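PDB 6F5Z: 24-sterol C-methyltransferase from Haloferax volcanii, which is a putative S-adenosylmethionine-dependent methyltransferase that forms a complex with the activator Trm112, its natural substrate being uncertain. Local coordinates for residues Glu111-Ala116 with Thr161-Ala166; Val140-Glu145 with His150-His155; Thr196-Pro199 with Thr205-Ala208. All blocks are in the same frame, centred on the assembly; numbering follows the deposited sequence.

Contact 1 of 3, residues Glu111-Ala116 with Thr161-Ala166; sequences EAFYYA and TRWSHA. With SAH (S-adenosyl-L-homocysteine), chain G.
Phe113 and Trp163 meet through their outer ring atoms: CE2 of Phe113 lies 3.6 Å from CZ3 of Trp163, which sits at the edge of the phenyl ring and near its plane. The two rings are inclined at 49°, so the pair is neither a stack nor a T. Phe113 reaches the indole because its CG stands anti to the backbone N (chi1 175°), which swings the ring outward from the 3-10 turn 113-115; flat, apolar rings suit a place where Pro119 and Leu123 of helix 119-129 and Cys138 also pack on the phenyl group. On the indole, CG2 of Thr161 rests 3.3 Å above one face, toward its rim. The backbones are joined where Thr161 N donates to Tyr114 O, 2.9 Å away, in a fairly straight bond that lies in the carbonyl plane. A water extends this link, giving a proton to Ala116 O and taking one from Thr161 OG1.

The 111-116 loop follows strand 104-110, the fourth parallel strand in sequence of a Rossmann-like methyltransferase sheet, and its other side forms part of the cofactor pocket. There Ala112 CB approaches SAH O4' to 3.5 Å, a small methyl that leaves room for the ribose, while CB of Tyr115 meets SAH N7 at the adenine. Tyr114 turns elsewhere: its CG lies between the backbone N and the carbonyl carbon (chi1 51°), and the ring folds back along its own loop until OH donates to Glu111 OE1 over 2.6 Å. That oxygen is met from above the carboxylate plane and also accepts from Asn141 N, so two donors grip one buried acceptor. CE1 of Tyr114 in turn lies 3.5 Å above one face of the Tyr115 ring.

Contact 2 of 3, residues Val140-Glu145 with His150-His155; sequences VNYYEE and HEWQEH
Trp152 lays the rim of its six-membered ring against Asn141 and Tyr142, with CH2 3.6 Å from Asn141 CB and CE3 3.9 Å from Tyr142 CB. The indole and the tyrosine run past each other in opposite directions, and the broad indole suits a spot where it must span two consecutive residues. Tyr142 has CG anti to its backbone N (chi1 178°), which carries the phenol out toward the 3-10 segment 151-154, across Gln153, and brings OH within 3.9 Å of Gln153 CB. A water joins that hydroxyl to His150 O, giving the carbonyl a proton across 2.7 Å.

At the far end, His150 NE2 donates to Glu144 O at 2.6 Å. The acceptor O lies nearly in the imidazole plane, whereas the donor NE2 is tilted 22° from the carbonyl plane. The Glu144 side chain bends at chi2 (66°), bringing OE2 4.0 Å from the same NE2, while OE1 is salt-bridged to Arg162 NE. An alanine at His150 would probably leave Glu144 O without this donor and open a gap beside the carboxylate.

Both segments belong to the long connection from strand 134-140 to helix 165-174. Asn141 and Trp152 touch Arg212 of helix 206-216, and Val140 and Tyr143 pack on Leu219 of the antiparallel strand 218-224.

Contact 3 of 3, residues Thr196-Pro199 with Thr205-Ala208; sequences TEFP and TREA
Phe198 sets one face of its ring on the first turn of helix 206-216, with Arg206 CA 3.6 Å above the plane and over its centre. The backbone N of Arg206 lies over the same ring, 3.7 Å from CD2, and Thr205 C approaches the same CD2 obliquely, at 3.6 Å. From the arginine side chain, CB makes a CH-pi contact, 4.0 Å from the phenyl centroid and 23° off the ring normal. A flat aromatic suits this place because it can cover the start of a helix without needing a polar partner.

The ring's reach follows from its first torsion: CG of Phe198 is anti to the carbonyl carbon (chi1 -70°), on a CB that already points toward the helix. A cis peptide bond before Pro199 then turns the chain. Arg206 is extended from CG to NE, so its aliphatic part crosses the phenyl ring obliquely while the guanidinium group passes beyond; NE donates to Pro193 O. Thr205 holds the N-cap position. Its OG1 accepts from Ala208 N over 3.1 Å, a role suited to a short hydroxyl side chain, and so fixes the turn on which the phenyl ring lies. Pro193 and Trp203 also touch Phe198, so that the surface loop joining strand 178-185 to helix 206-216 folds back onto the helix's first turn.

No hydrogen bond joins the two segments. Their hold is therefore van der Waals and CH-pi contact, which depends on close fit, and arginine serves through its methylenes here and through its charged end on the loop at Pro193.

Overall arrangement
Contacts 1 and 2 are neighbours, their centres 9 Å apart, and contact 2 is nested within the chain loop that contact 1 closes. A salt bridge and a probable hydrogen bond connect them. Contact 1 takes the loop after strand 104-110 and the start of helix 165-174; contact 2 lies in the loop between strand 134-140 and that helix. Contact 1 is buried beside the cofactor, joining aromatic packing to hydrogen bonds; contact 2 is partly buried and adds a histidine-to-carbonyl bond. Contact 3 is a surface contact, its centre about 28 Å from the centre of the chain, without a hydrogen bond between its segments. Helix 206-216 begins in contact 3 and also borders contact 2.

Contact 1 of 3, residues Glu111-Ala116 with Thr161-Ala166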
loop_
_atom_site.group_PDB
_atom_site.type_symbol
_atom_site.label_atom_id
_atom_site.label_comp_id
_atom_site.label_asym_id
_atom_site.label_seq_id
_atom_site.Cartn_x
_atom_site.Cartn_y
_atom_site.Cartn_z
ATOM N N GLU B 111 -3.742 -7.218 15.389
ATOM C CA GLU B 111 -3.999 -8.362 16.255
ATOM C C GLU B 111 -5.368 -8.287 16.935
ATOM O O GLU B 111 -5.493 -8.780 18.076
ATOM C CB GLU B 111 -2.847 -8.464 17.296
ATOM C CG GLU B 111 -1.593 -9.068 16.690
ATOM C CD GLU B 111 -1.776 -10.557 16.477
ATOM O OE1 GLU B 111 -2.554 -10.945 15.569
ATOM O OE2 GLU B 111 -1.237 -11.341 17.292
ATOM N N ALA B 112 -6.412 -7.841 16.219
ATOM C CA ALA B 112 -7.740 -7.720 16.830
ATOM C C ALA B 112 -8.843 -8.099 15.887
ATOM O O ALA B 112 -9.900 -8.534 16.312
ATOM C CB ALA B 112 -7.980 -6.281 17.293
ATOM N N PHE B 113 -8.643 -7.856 14.583
ATOM C CA PHE B 113 -9.751 -7.995 13.648
ATOM C C PHE B 113 -10.416 -9.361 13.652
ATOM O O PHE B 113 -11.642 -9.430 13.524
ATOM C CB PHE B 113 -9.317 -7.614 12.226
ATOM C CG PHE B 113 -10.371 -7.837 11.172
ATOM C CD1 PHE B 113 -11.379 -6.907 10.973
ATOM C CD2 PHE B 113 -10.394 -9.018 10.430
ATOM C CE1 PHE B 113 -12.370 -7.140 10.006
ATOM C CE2 PHE B 113 -11.401 -9.261 9.486
ATOM C CZ PHE B 113 -12.365 -8.318 9.276
ATOM N N TYR B 114 -9.612 -10.396 13.807
ATOM C CA TYR B 114 -10.104 -11.760 13.708
ATOM C C TYR B 114 -10.915 -12.172 14.938
ATOM O O TYR B 114 -11.445 -13.287 14.939
ATOM C CB TYR B 114 -8.967 -12.707 13.395
ATOM C CG TYR B 114 -7.778 -12.553 14.314
ATOM C CD1 TYR B 114 -7.748 -13.180 15.555
ATOM C CD2 TYR B 114 -6.645 -11.844 13.915
ATOM C CE1 TYR B 114 -6.637 -13.099 16.386
ATOM C CE2 TYR B 114 -5.533 -11.728 14.752
ATOM C CZ TYR B 114 -5.520 -12.376 15.981
ATOM O OH TYR B 114 -4.401 -12.342 16.792
ATOM N N TYR B 115 -11.067 -11.294 15.945
ATOM C CA TYR B 115 -11.964 -11.610 17.059
ATOM C C TYR B 115 -13.366 -11.044 16.768
ATOM O O TYR B 115 -14.299 -11.291 17.551
ATOM C CB TYR B 115 -11.444 -10.978 18.367
ATOM C CG TYR B 115 -10.109 -11.505 18.827
ATOM C CD1 TYR B 115 -9.982 -12.801 19.331
ATOM C CD2 TYR B 115 -8.976 -10.699 18.812
ATOM C CE1 TYR B 115 -8.757 -13.276 19.798
ATOM C CE2 TYR B 115 -7.737 -11.185 19.217
ATOM C CZ TYR B 115 -7.631 -12.470 19.719
ATOM O OH TYR B 115 -6.412 -12.938 20.167
ATOM N N ALA B 116 -13.545 -10.252 15.680
ATOM C CA ALA B 116 -14.869 -9.678 15.381
ATOM C C ALA B 116 -15.899 -10.795 15.275
ATOM O O ALA B 116 -15.599 -11.820 14.662
ATOM C CB ALA B 116 -14.842 -8.896 14.076
ATOM N N THR B 161 -11.876 -15.751 13.469
ATOM C CA THR B 161 -12.010 -15.925 12.036
ATOM C C THR B 161 -10.612 -16.161 11.473
ATOM O O THR B 161 -9.712 -15.333 11.651
ATOM C CB THR B 161 -12.722 -14.716 11.427
ATOM O OG1 THR B 161 -14.089 -14.769 11.852
ATOM C CG2 THR B 161 -12.686 -14.727 9.886
ATOM N N ARG B 162 -10.437 -17.285 10.784
ATOM C CA ARG B 162 -9.140 -17.667 10.239
ATOM C C ARG B 162 -9.238 -17.582 8.734
ATOM O O ARG B 162 -9.837 -18.441 8.096
ATOM C CB ARG B 162 -8.756 -19.085 10.684
ATOM C CG ARG B 162 -7.247 -19.299 10.564
ATOM C CD ARG B 162 -6.851 -20.622 11.208
ATOM N NE ARG B 162 -6.946 -21.705 10.230
ATOM C CZ ARG B 162 -7.062 -22.992 10.537
ATOM N NH1 ARG B 162 -7.100 -23.904 9.579
ATOM N NH2 ARG B 162 -7.171 -23.374 11.801
ATOM N N TRP B 163 -8.724 -16.495 8.157
ATOM C CA TRP B 163 -8.792 -16.319 6.720
ATOM C C TRP B 163 -7.426 -16.422 6.104
ATOM O O TRP B 163 -6.431 -16.052 6.740
ATOM C CB TRP B 163 -9.344 -14.934 6.355
ATOM C CG TRP B 163 -10.833 -14.766 6.463
ATOM C CD1 TRP B 163 -11.791 -15.750 6.551
ATOM C CD2 TRP B 163 -11.528 -13.520 6.505
ATOM N NE1 TRP B 163 -13.043 -15.178 6.663
ATOM C CE2 TRP B 163 -12.907 -13.803 6.616
ATOM C CE3 TRP B 163 -11.108 -12.180 6.488
ATOM C CZ2 TRP B 163 -13.869 -12.775 6.710
ATOM C CZ3 TRP B 163 -12.052 -11.175 6.548
ATOM C CH2 TRP B 163 -13.416 -11.474 6.667
ATOM N N SER B 164 -7.383 -16.856 4.833
ATOM C CA SER B 164 -6.117 -16.826 4.082
ATOM C C SER B 164 -5.832 -15.396 3.550
ATOM O O SER B 164 -6.703 -14.534 3.586
ATOM C CB SER B 164 -6.202 -17.754 2.870
ATOM O OG SER B 164 -7.232 -17.247 2.045
ATOM N N HIS B 165 -4.649 -15.182 2.968
ATOM C CA HIS B 165 -4.353 -13.887 2.337
ATOM C C HIS B 165 -5.472 -13.591 1.301
ATOM O O HIS B 165 -6.020 -12.480 1.256
ATOM C CB HIS B 165 -3.023 -13.956 1.576
ATOM C CG HIS B 165 -1.789 -13.943 2.422
ATOM N ND1 HIS B 165 -0.641 -13.267 1.991
ATOM C CD2 HIS B 165 -1.546 -14.464 3.643
ATOM C CE1 HIS B 165 0.275 -13.468 2.935
ATOM N NE2 HIS B 165 -0.203 -14.207 3.934
ATOM N N ALA B 166 -5.810 -14.599 0.460
ATOM C CA ALA B 166 -6.848 -14.392 -0.573
ATOM C C ALA B 166 -8.207 -14.068 0.023
ATOM O O ALA B 166 -8.935 -13.201 -0.483
ATOM C CB ALA B 166 -6.930 -15.609 -1.498
HETATM N N SAH G . -3.802 -3.691 19.008
HETATM C CA SAH G . -3.177 -4.092 20.298
HETATM C CB SAH G . -4.026 -5.130 21.133
HETATM C CG SAH G . -4.189 -6.474 20.429
HETATM S SD SAH G . -5.157 -7.632 21.466
HETATM C C SAH G . -1.748 -4.661 20.098
HETATM O O SAH G . -1.333 -4.663 18.860
HETATM O OXT SAH G . -1.079 -5.053 21.026
HETATM C "C5'" SAH G . -6.841 -7.443 20.833
HETATM C "C4'" SAH G . -7.555 -6.213 21.363
HETATM O "O4'" SAH G . -8.839 -6.124 20.691
HETATM C "C3'" SAH G . -7.850 -6.336 22.863
HETATM O "O3'" SAH G . -7.459 -5.174 23.594
HETATM C "C2'" SAH G . -9.342 -6.685 22.908
HETATM O "O2'" SAH G . -10.031 -6.262 24.082
HETATM C "C1'" SAH G . -9.874 -5.997 21.652
HETATM N N9 SAH G . -11.081 -6.606 21.089
HETATM C C8 SAH G . -11.250 -7.917 20.714
HETATM N N7 SAH G . -12.424 -8.177 20.192
HETATM C C5 SAH G . -13.074 -6.951 20.218
HETATM C C6 SAH G . -14.365 -6.548 19.807
HETATM N N6 SAH G . -15.283 -7.379 19.295
HETATM N N1 SAH G . -14.703 -5.245 19.980
HETATM C C2 SAH G . -13.816 -4.417 20.548
HETATM N N3 SAH G . -12.578 -4.680 20.973
HETATM C C4 SAH G . -12.258 -5.975 20.773
HETATM O O HOH W 1 -14.870 -14.456 14.384
#

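Contact 2 of 3, residues Val140-Glu145 with His150-His155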
loop_
_atom_site.group_PDB
_atom_site.type_symbol
_atom_site.label_atom_id
_atom_site.label_comp_id
_atom_site.label_asym_id
_atom_site.label_seq_id
_atom_site.Cartn_x
_atom_site.Cartn_y
_atom_site.Cartn_z
ATOM N N VAL B 140 -2.553 -8.719 11.041
ATOM C CA VAL B 140 -2.966 -9.867 11.822
ATOM C C VAL B 140 -1.873 -10.913 11.846
ATOM O O VAL B 140 -1.212 -11.139 10.823
ATOM C CB VAL B 140 -4.285 -10.513 11.314
ATOM C CG1 VAL B 140 -5.478 -9.555 11.432
ATOM C CG2 VAL B 140 -4.150 -11.020 9.880
ATOM N N ASN B 141 -1.773 -11.642 12.984
ATOM C CA ASN B 141 -0.860 -12.774 13.093
ATOM C C ASN B 141 -1.588 -14.110 13.029
ATOM O O ASN B 141 -0.923 -15.129 12.878
ATOM C CB ASN B 141 -0.002 -12.693 14.381
ATOM C CG ASN B 141 0.961 -11.538 14.329
ATOM O OD1 ASN B 141 1.249 -11.032 13.261
ATOM N ND2 ASN B 141 1.455 -11.068 15.462
ATOM N N TYR B 142 -2.926 -14.103 13.129
ATOM C CA TYR B 142 -3.740 -15.312 13.072
ATOM C C TYR B 142 -4.357 -15.327 11.668
ATOM O O TYR B 142 -5.236 -14.504 11.380
ATOM C CB TYR B 142 -4.827 -15.259 14.147
ATOM C CG TYR B 142 -5.755 -16.455 14.136
ATOM C CD1 TYR B 142 -5.328 -17.700 14.605
ATOM C CD2 TYR B 142 -7.054 -16.338 13.677
ATOM C CE1 TYR B 142 -6.194 -18.797 14.638
ATOM C CE2 TYR B 142 -7.941 -17.416 13.734
ATOM C CZ TYR B 142 -7.499 -18.644 14.199
ATOM O OH TYR B 142 -8.377 -19.705 14.253
ATOM N N TYR B 143 -3.873 -16.226 10.789
ATOM C CA TYR B 143 -4.338 -16.307 9.422
ATOM C C TYR B 143 -3.959 -17.670 8.870
ATOM O O TYR B 143 -3.091 -18.345 9.447
ATOM C CB TYR B 143 -3.846 -15.110 8.573
ATOM C CG TYR B 143 -2.345 -14.976 8.490
ATOM C CD1 TYR B 143 -1.639 -14.235 9.438
ATOM C CD2 TYR B 143 -1.633 -15.577 7.459
ATOM C CE1 TYR B 143 -0.253 -14.116 9.375
ATOM C CE2 TYR B 143 -0.240 -15.460 7.380
ATOM C CZ TYR B 143 0.439 -14.717 8.342
ATOM O OH TYR B 143 1.817 -14.594 8.294
ATOM N N GLU B 144 -4.604 -18.080 7.769
ATOM C CA GLU B 144 -4.471 -19.455 7.296
ATOM C C GLU B 144 -3.046 -19.911 7.029
ATOM O O GLU B 144 -2.658 -20.999 7.490
ATOM C CB GLU B 144 -5.336 -19.698 6.043
ATOM C CG GLU B 144 -5.528 -21.185 5.726
ATOM C CD GLU B 144 -6.339 -21.898 6.789
ATOM O OE1 GLU B 144 -7.214 -21.263 7.425
ATOM O OE2 GLU B 144 -6.156 -23.131 6.912
ATOM N N GLU B 145 -2.279 -19.118 6.288
ATOM C CA GLU B 145 -0.933 -19.511 5.891
ATOM C C GLU B 145 0.017 -19.638 7.096
ATOM O O GLU B 145 1.025 -20.363 6.988
ATOM C CB GLU B 145 -0.368 -18.528 4.853
ATOM C CG GLU B 145 -1.087 -18.604 3.508
ATOM C CD GLU B 145 -2.300 -17.694 3.358
ATOM O OE1 GLU B 145 -2.906 -17.306 4.379
ATOM O OE2 GLU B 145 -2.644 -17.372 2.204
ATOM N N HIS B 150 -2.655 -21.693 13.993
ATOM C CA HIS B 150 -3.933 -22.417 13.984
ATOM C C HIS B 150 -4.350 -22.866 15.396
ATOM O O HIS B 150 -5.506 -22.670 15.803
ATOM C CB HIS B 150 -3.860 -23.623 13.049
ATOM C CG HIS B 150 -3.657 -23.287 11.606
ATOM N ND1 HIS B 150 -3.597 -24.272 10.658
ATOM C CD2 HIS B 150 -3.500 -22.084 10.999
ATOM C CE1 HIS B 150 -3.393 -23.656 9.500
ATOM N NE2 HIS B 150 -3.341 -22.338 9.662
ATOM N N GLU B 151 -3.376 -23.364 16.179
ATOM C CA GLU B 151 -3.635 -23.836 17.541
ATOM C C GLU B 151 -4.061 -22.738 18.511
ATOM O O GLU B 151 -4.500 -23.064 19.605
ATOM C CB GLU B 151 -2.432 -24.625 18.098
ATOM C CG GLU B 151 -1.218 -23.763 18.412
ATOM C CD GLU B 151 0.104 -24.506 18.358
ATOM O OE1 GLU B 151 0.723 -24.541 17.269
ATOM O OE2 GLU B 151 0.519 -25.050 19.407
ATOM N N TRP B 152 -3.958 -21.439 18.134
ATOM C CA TRP B 152 -4.332 -20.373 19.059
ATOM C C TRP B 152 -5.787 -20.431 19.481
ATOM O O TRP B 152 -6.102 -20.028 20.595
ATOM C CB TRP B 152 -3.985 -18.968 18.521
ATOM C CG TRP B 152 -2.533 -18.743 18.211
ATOM C CD1 TRP B 152 -1.478 -19.574 18.479
ATOM C CD2 TRP B 152 -1.974 -17.552 17.640
ATOM N NE1 TRP B 152 -0.298 -18.988 18.067
ATOM C CE2 TRP B 152 -0.577 -17.741 17.556
ATOM C CE3 TRP B 152 -2.532 -16.367 17.131
ATOM C CZ2 TRP B 152 0.269 -16.784 16.990
ATOM C CZ3 TRP B 152 -1.689 -15.410 16.596
ATOM C CH2 TRP B 152 -0.306 -15.622 16.537
ATOM N N GLN B 153 -6.666 -20.961 18.618
ATOM C CA GLN B 153 -8.082 -21.065 18.932
ATOM C C GLN B 153 -8.330 -21.960 20.177
ATOM O O GLN B 153 -9.285 -21.706 20.922
ATOM C CB GLN B 153 -8.884 -21.500 17.699
ATOM C CG GLN B 153 -10.375 -21.692 17.964
ATOM C CD GLN B 153 -11.078 -20.391 18.296
ATOM O OE1 GLN B 153 -11.151 -19.931 19.458
ATOM N NE2 GLN B 153 -11.609 -19.775 17.262
ATOM N N GLU B 154 -7.412 -22.905 20.450
ATOM C CA GLU B 154 -7.501 -23.837 21.609
ATOM C C GLU B 154 -7.404 -23.169 22.976
ATOM O O GLU B 154 -7.855 -23.743 23.978
ATOM C CB GLU B 154 -6.431 -24.933 21.501
ATOM C CG GLU B 154 -6.684 -25.960 20.408
ATOM C CD GLU B 154 -5.614 -27.032 20.272
ATOM O OE1 GLU B 154 -4.993 -27.399 21.297
ATOM O OE2 GLU B 154 -5.412 -27.523 19.138
ATOM N N HIS B 155 -6.793 -21.983 23.050
ATOM C CA HIS B 155 -6.707 -21.314 24.345
ATOM C C HIS B 155 -7.495 -20.014 24.392
ATOM O O HIS B 155 -7.354 -19.239 25.335
ATOM C CB HIS B 155 -5.248 -21.125 24.763
ATOM C CG HIS B 155 -4.483 -20.180 23.901
ATOM N ND1 HIS B 155 -3.601 -20.640 22.940
ATOM C CD2 HIS B 155 -4.442 -18.826 23.926
ATOM C CE1 HIS B 155 -3.064 -19.554 22.399
ATOM N NE2 HIS B 155 -3.561 -18.437 22.944
HETATM O O HOH W 2 -7.651 -22.186 14.272
#

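Contact 3 of 3, residues Thr196-Pro199 with Thr205-Ala208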
loop_
_atom_site.group_PDB
_atom_site.type_symbol
_atom_site.label_atom_id
_atom_site.label_comp_id
_atom_site.label_asym_id
_atom_site.label_seq_id
_atom_site.Cartn_x
_atom_site.Cartn_y
_atom_site.Cartn_z
ATOM N N THR B 196 20.199 -26.260 19.411
ATOM C CA THR B 196 20.418 -27.060 20.646
ATOM C C THR B 196 19.385 -26.775 21.765
ATOM O O THR B 196 19.158 -27.639 22.635
ATOM C CB THR B 196 21.820 -26.775 21.267
ATOM O OG1 THR B 196 21.967 -25.386 21.571
ATOM C CG2 THR B 196 22.956 -27.241 20.417
ATOM N N GLU B 197 18.821 -25.544 21.780
ATOM C CA GLU B 197 17.899 -25.056 22.807
ATOM C C GLU B 197 16.453 -25.504 22.654
ATOM O O GLU B 197 15.631 -25.199 23.529
ATOM C CB GLU B 197 17.960 -23.524 22.910
ATOM C CG GLU B 197 19.292 -22.947 23.379
ATOM C CD GLU B 197 19.936 -23.691 24.534
ATOM O OE1 GLU B 197 19.388 -23.633 25.658
ATOM O OE2 GLU B 197 20.950 -24.387 24.296
ATOM N N PHE B 198 16.149 -26.217 21.562
ATOM C CA PHE B 198 14.827 -26.692 21.214
ATOM C C PHE B 198 14.618 -28.113 21.705
ATOM O O PHE B 198 15.586 -28.874 21.766
ATOM C CB PHE B 198 14.576 -26.545 19.706
ATOM C CG PHE B 198 14.437 -25.098 19.300
ATOM C CD1 PHE B 198 15.560 -24.309 19.095
ATOM C CD2 PHE B 198 13.179 -24.504 19.190
ATOM C CE1 PHE B 198 15.439 -22.956 18.766
ATOM C CE2 PHE B 198 13.058 -23.156 18.825
ATOM C CZ PHE B 198 14.187 -22.386 18.623
ATOM N N PRO B 199 13.390 -28.478 22.114
ATOM C CA PRO B 199 12.156 -27.669 22.065
ATOM C C PRO B 199 12.061 -26.643 23.170
ATOM O O PRO B 199 12.656 -26.819 24.234
ATOM C CB PRO B 199 11.051 -28.721 22.149
ATOM C CG PRO B 199 11.655 -29.809 23.007
ATOM C CD PRO B 199 13.119 -29.845 22.617
ATOM N N THR B 205 10.911 -27.151 16.894
ATOM C CA THR B 205 12.146 -27.072 16.112
ATOM C C THR B 205 12.441 -25.607 15.833
ATOM O O THR B 205 11.517 -24.766 15.806
ATOM C CB THR B 205 12.000 -27.777 14.739
ATOM O OG1 THR B 205 11.033 -27.100 13.913
ATOM C CG2 THR B 205 11.653 -29.281 14.851
ATOM N N ARG B 206 13.723 -25.314 15.650
ATOM C CA ARG B 206 14.152 -23.967 15.279
ATOM C C ARG B 206 13.541 -23.596 13.919
ATOM O O ARG B 206 13.160 -22.429 13.722
ATOM C CB ARG B 206 15.676 -23.955 15.181
ATOM C CG ARG B 206 16.245 -22.544 15.182
ATOM C CD ARG B 206 17.773 -22.521 15.115
ATOM N NE ARG B 206 18.264 -21.148 15.203
ATOM C CZ ARG B 206 18.265 -20.279 14.187
ATOM N NH1 ARG B 206 17.879 -20.666 12.968
ATOM N NH2 ARG B 206 18.695 -19.034 14.371
ATOM N N GLU B 207 13.486 -24.550 12.967
ATOM C CA GLU B 207 12.951 -24.297 11.621
ATOM C C GLU B 207 11.540 -23.714 11.702
ATOM O O GLU B 207 11.185 -22.829 10.917
ATOM C CB GLU B 207 12.885 -25.598 10.775
ATOM C CG GLU B 207 14.227 -26.110 10.282
ATOM C CD GLU B 207 14.998 -27.049 11.200
ATOM O OE1 GLU B 207 14.811 -26.997 12.443
ATOM O OE2 GLU B 207 15.908 -27.732 10.674
ATOM N N ALA B 208 10.724 -24.242 12.636
ATOM C CA ALA B 208 9.342 -23.759 12.756
ATOM C C ALA B 208 9.305 -22.332 13.286
ATOM O O ALA B 208 8.513 -21.511 12.804
ATOM C CB ALA B 208 8.552 -24.695 13.682
#